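Probable hydrolase (Pseudomonas aeruginosa, PDB 3OM8) probably acts as an alpha/beta-hydrolase-fold enzyme, perhaps hydrolysing the enol-lactone of 3-oxoadipate. Local coordinates at residues His41-Gln46 with Leu247-Phe252. Residues are numbered along the deposited sequence; the frame is centred on the assembly and turned at random.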
loop_
_atom_site.group_PDB
_atom_site.type_symbol
_atom_site.label_atom_id
_atom_site.label_comp_id
_atom_site.label_asym_id
_atom_site.label_seq_id
_atom_site.Cartn_x
_atom_site.Cartn_y
_atom_site.Cartn_z
ATOM N N HIS B 41 0.562 -18.067 21.208
ATOM C CA HIS B 41 1.955 -17.689 21.404
ATOM C C HIS B 41 2.610 -17.095 20.149
ATOM O O HIS B 41 3.767 -16.668 20.182
ATOM C CB HIS B 41 2.774 -18.860 21.949
ATOM C CG HIS B 41 2.520 -19.144 23.394
ATOM N ND1 HIS B 41 2.977 -18.324 24.402
ATOM C CD2 HIS B 41 1.850 -20.151 24.003
ATOM C CE1 HIS B 41 2.601 -18.813 25.570
ATOM N NE2 HIS B 41 1.916 -19.921 25.357
HETATM N N MSE B 42 1.884 -17.065 19.039
HETATM C CA MSE B 42 2.441 -16.447 17.847
HETATM C C MSE B 42 2.534 -14.931 18.037
HETATM O O MSE B 42 3.217 -14.253 17.278
HETATM C CB MSE B 42 1.640 -16.794 16.588
HETATM C CG MSE B 42 0.290 -16.123 16.499
HETATM SE SE MSE B 42 -0.473 -16.258 14.717
HETATM C CE MSE B 42 -1.910 -14.982 14.845
ATOM N N TRP B 43 1.852 -14.412 19.059
ATOM C CA TRP B 43 1.864 -12.981 19.365
ATOM C C TRP B 43 2.787 -12.600 20.525
ATOM O O TRP B 43 2.789 -11.446 20.940
ATOM C CB TRP B 43 0.461 -12.481 19.710
ATOM C CG TRP B 43 -0.596 -12.751 18.681
ATOM C CD1 TRP B 43 -1.598 -13.676 18.760
ATOM C CD2 TRP B 43 -0.785 -12.060 17.438
ATOM N NE1 TRP B 43 -2.386 -13.616 17.636
ATOM C CE2 TRP B 43 -1.908 -12.633 16.807
ATOM C CE3 TRP B 43 -0.103 -11.019 16.790
ATOM C CZ2 TRP B 43 -2.374 -12.197 15.564
ATOM C CZ3 TRP B 43 -0.556 -10.595 15.551
ATOM C CH2 TRP B 43 -1.683 -11.182 14.951
ATOM N N ASP B 44 3.551 -13.549 21.061
ATOM C CA ASP B 44 4.386 -13.273 22.234
ATOM C C ASP B 44 5.259 -12.020 22.061
ATOM O O ASP B 44 5.422 -11.238 22.998
ATOM C CB ASP B 44 5.279 -14.471 22.591
ATOM C CG ASP B 44 4.509 -15.620 23.286
ATOM O OD1 ASP B 44 5.074 -16.736 23.382
ATOM O OD2 ASP B 44 3.360 -15.409 23.740
ATOM N N ALA B 45 5.835 -11.844 20.875
ATOM C CA ALA B 45 6.752 -10.730 20.643
ATOM C C ALA B 45 6.049 -9.368 20.727
ATOM O O ALA B 45 6.655 -8.386 21.139
ATOM C CB ALA B 45 7.479 -10.887 19.304
ATOM N N GLN B 46 4.771 -9.336 20.356
ATOM C CA GLN B 46 3.977 -8.110 20.321
ATOM C C GLN B 46 3.435 -7.666 21.674
ATOM O O GLN B 46 2.982 -6.528 21.814
ATOM C CB GLN B 46 2.799 -8.264 19.358
ATOM C CG GLN B 46 3.160 -8.071 17.901
ATOM C CD GLN B 46 4.030 -9.184 17.377
ATOM O OE1 GLN B 46 3.613 -10.346 17.338
ATOM N NE2 GLN B 46 5.250 -8.846 16.978
ATOM N N LEU B 247 3.265 -14.155 7.708
ATOM C CA LEU B 247 3.200 -13.787 9.117
ATOM C C LEU B 247 3.978 -12.488 9.310
ATOM O O LEU B 247 5.097 -12.479 9.829
ATOM C CB LEU B 247 3.761 -14.895 10.006
ATOM C CG LEU B 247 3.073 -16.272 9.951
ATOM C CD1 LEU B 247 3.998 -17.329 10.487
ATOM C CD2 LEU B 247 1.761 -16.287 10.713
ATOM N N SER B 248 3.373 -11.383 8.892
ATOM C CA SER B 248 4.107 -10.117 8.817
ATOM C C SER B 248 4.513 -9.586 10.194
ATOM O O SER B 248 5.523 -8.906 10.312
ATOM C CB SER B 248 3.334 -9.087 7.994
ATOM O OG SER B 248 2.031 -8.892 8.502
ATOM N N ASN B 249 3.767 -9.941 11.241
ATOM C CA ASN B 249 4.167 -9.583 12.603
ATOM C C ASN B 249 5.472 -10.256 12.993
ATOM O O ASN B 249 6.225 -9.743 13.821
ATOM C CB ASN B 249 3.083 -9.922 13.626
ATOM C CG ASN B 249 2.867 -11.439 13.792
ATOM O OD1 ASN B 249 2.620 -12.157 12.823
ATOM N ND2 ASN B 249 2.942 -11.914 15.028
ATOM N N VAL B 250 5.744 -11.410 12.395
ATOM C CA VAL B 250 6.977 -12.139 12.678
ATOM C C VAL B 250 8.165 -11.522 11.922
ATOM O O VAL B 250 9.254 -11.335 12.475
ATOM C CB VAL B 250 6.820 -13.642 12.315
ATOM C CG1 VAL B 250 8.146 -14.397 12.461
ATOM C CG2 VAL B 250 5.724 -14.270 13.167
ATOM N N GLU B 251 7.944 -11.199 10.655
ATOM C CA GLU B 251 9.014 -10.697 9.812
ATOM C C GLU B 251 9.381 -9.235 10.117
ATOM O O GLU B 251 10.548 -8.869 10.081
ATOM C CB GLU B 251 8.611 -10.810 8.351
ATOM C CG GLU B 251 8.866 -12.156 7.715
ATOM C CD GLU B 251 8.450 -12.153 6.269
ATOM O OE1 GLU B 251 7.336 -12.640 6.004
ATOM O OE2 GLU B 251 9.216 -11.635 5.413
ATOM N N PHE B 252 8.381 -8.410 10.401
ATOM C CA PHE B 252 8.607 -6.983 10.626
ATOM C C PHE B 252 7.802 -6.513 11.815
ATOM O O PHE B 252 6.800 -5.829 11.649
ATOM C CB PHE B 252 8.205 -6.214 9.379
ATOM C CG PHE B 252 8.956 -6.646 8.157
ATOM C CD1 PHE B 252 10.260 -6.223 7.949
ATOM C CD2 PHE B 252 8.375 -7.500 7.234
ATOM C CE1 PHE B 252 10.963 -6.634 6.838
ATOM C CE2 PHE B 252 9.075 -7.905 6.116
ATOM C CZ PHE B 252 10.369 -7.478 5.921
#
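Asn249, on the first turn of the short helix 248-251, reaches with its amide nitrogen into the curved chain of 41-46, and the clear polar bonds of the contact start at that atom. Its ND2 donates to Gln46 OE1 at 2.9 Å along a nearly straight N-H path (172°). The acceptor lies in the plane of the Asn249 amide, whereas the donor stands above the plane of the Gln46 carbonyl, the two amides being turned 75° apart. A second, weak and bent bond runs from Asn249 ND2 to the backbone O of Met42 at 3.3 Å. The amide reaches both acceptors with its CG set between the backbone N and the carbonyl carbon (chi1 68°). The bend of Gln46 at chi2 lets OE1 face Asn249 while NE2 bonds to Glu257 of helix 253-264.

Trp43 adds van der Waals contact. The six-membered end of its indole meets the Asn249 amide obliquely: Trp43 CE3 lies 3.6 Å from Asn249 ND2, and Trp43 CZ3 3.9 Å from Asn249 CG. Met42 CG lies over one face of the same indole, offset toward the rim, while Trp43 NE1 is bonded to Asn34. Leu100 and Phe256 also touch both Trp43 and Asn249.

The contact thus ties the loop after strand 29-33 to the segment directly following His246, the presumed histidine of a Ser-His-Asp triad with Ser101 and Asp219. The two bonds from the Asn249 nitrogen contrast with its OD1, which is buried without a partner in the model; the amide therefore appears to be oriented chiefly through its N-H groups.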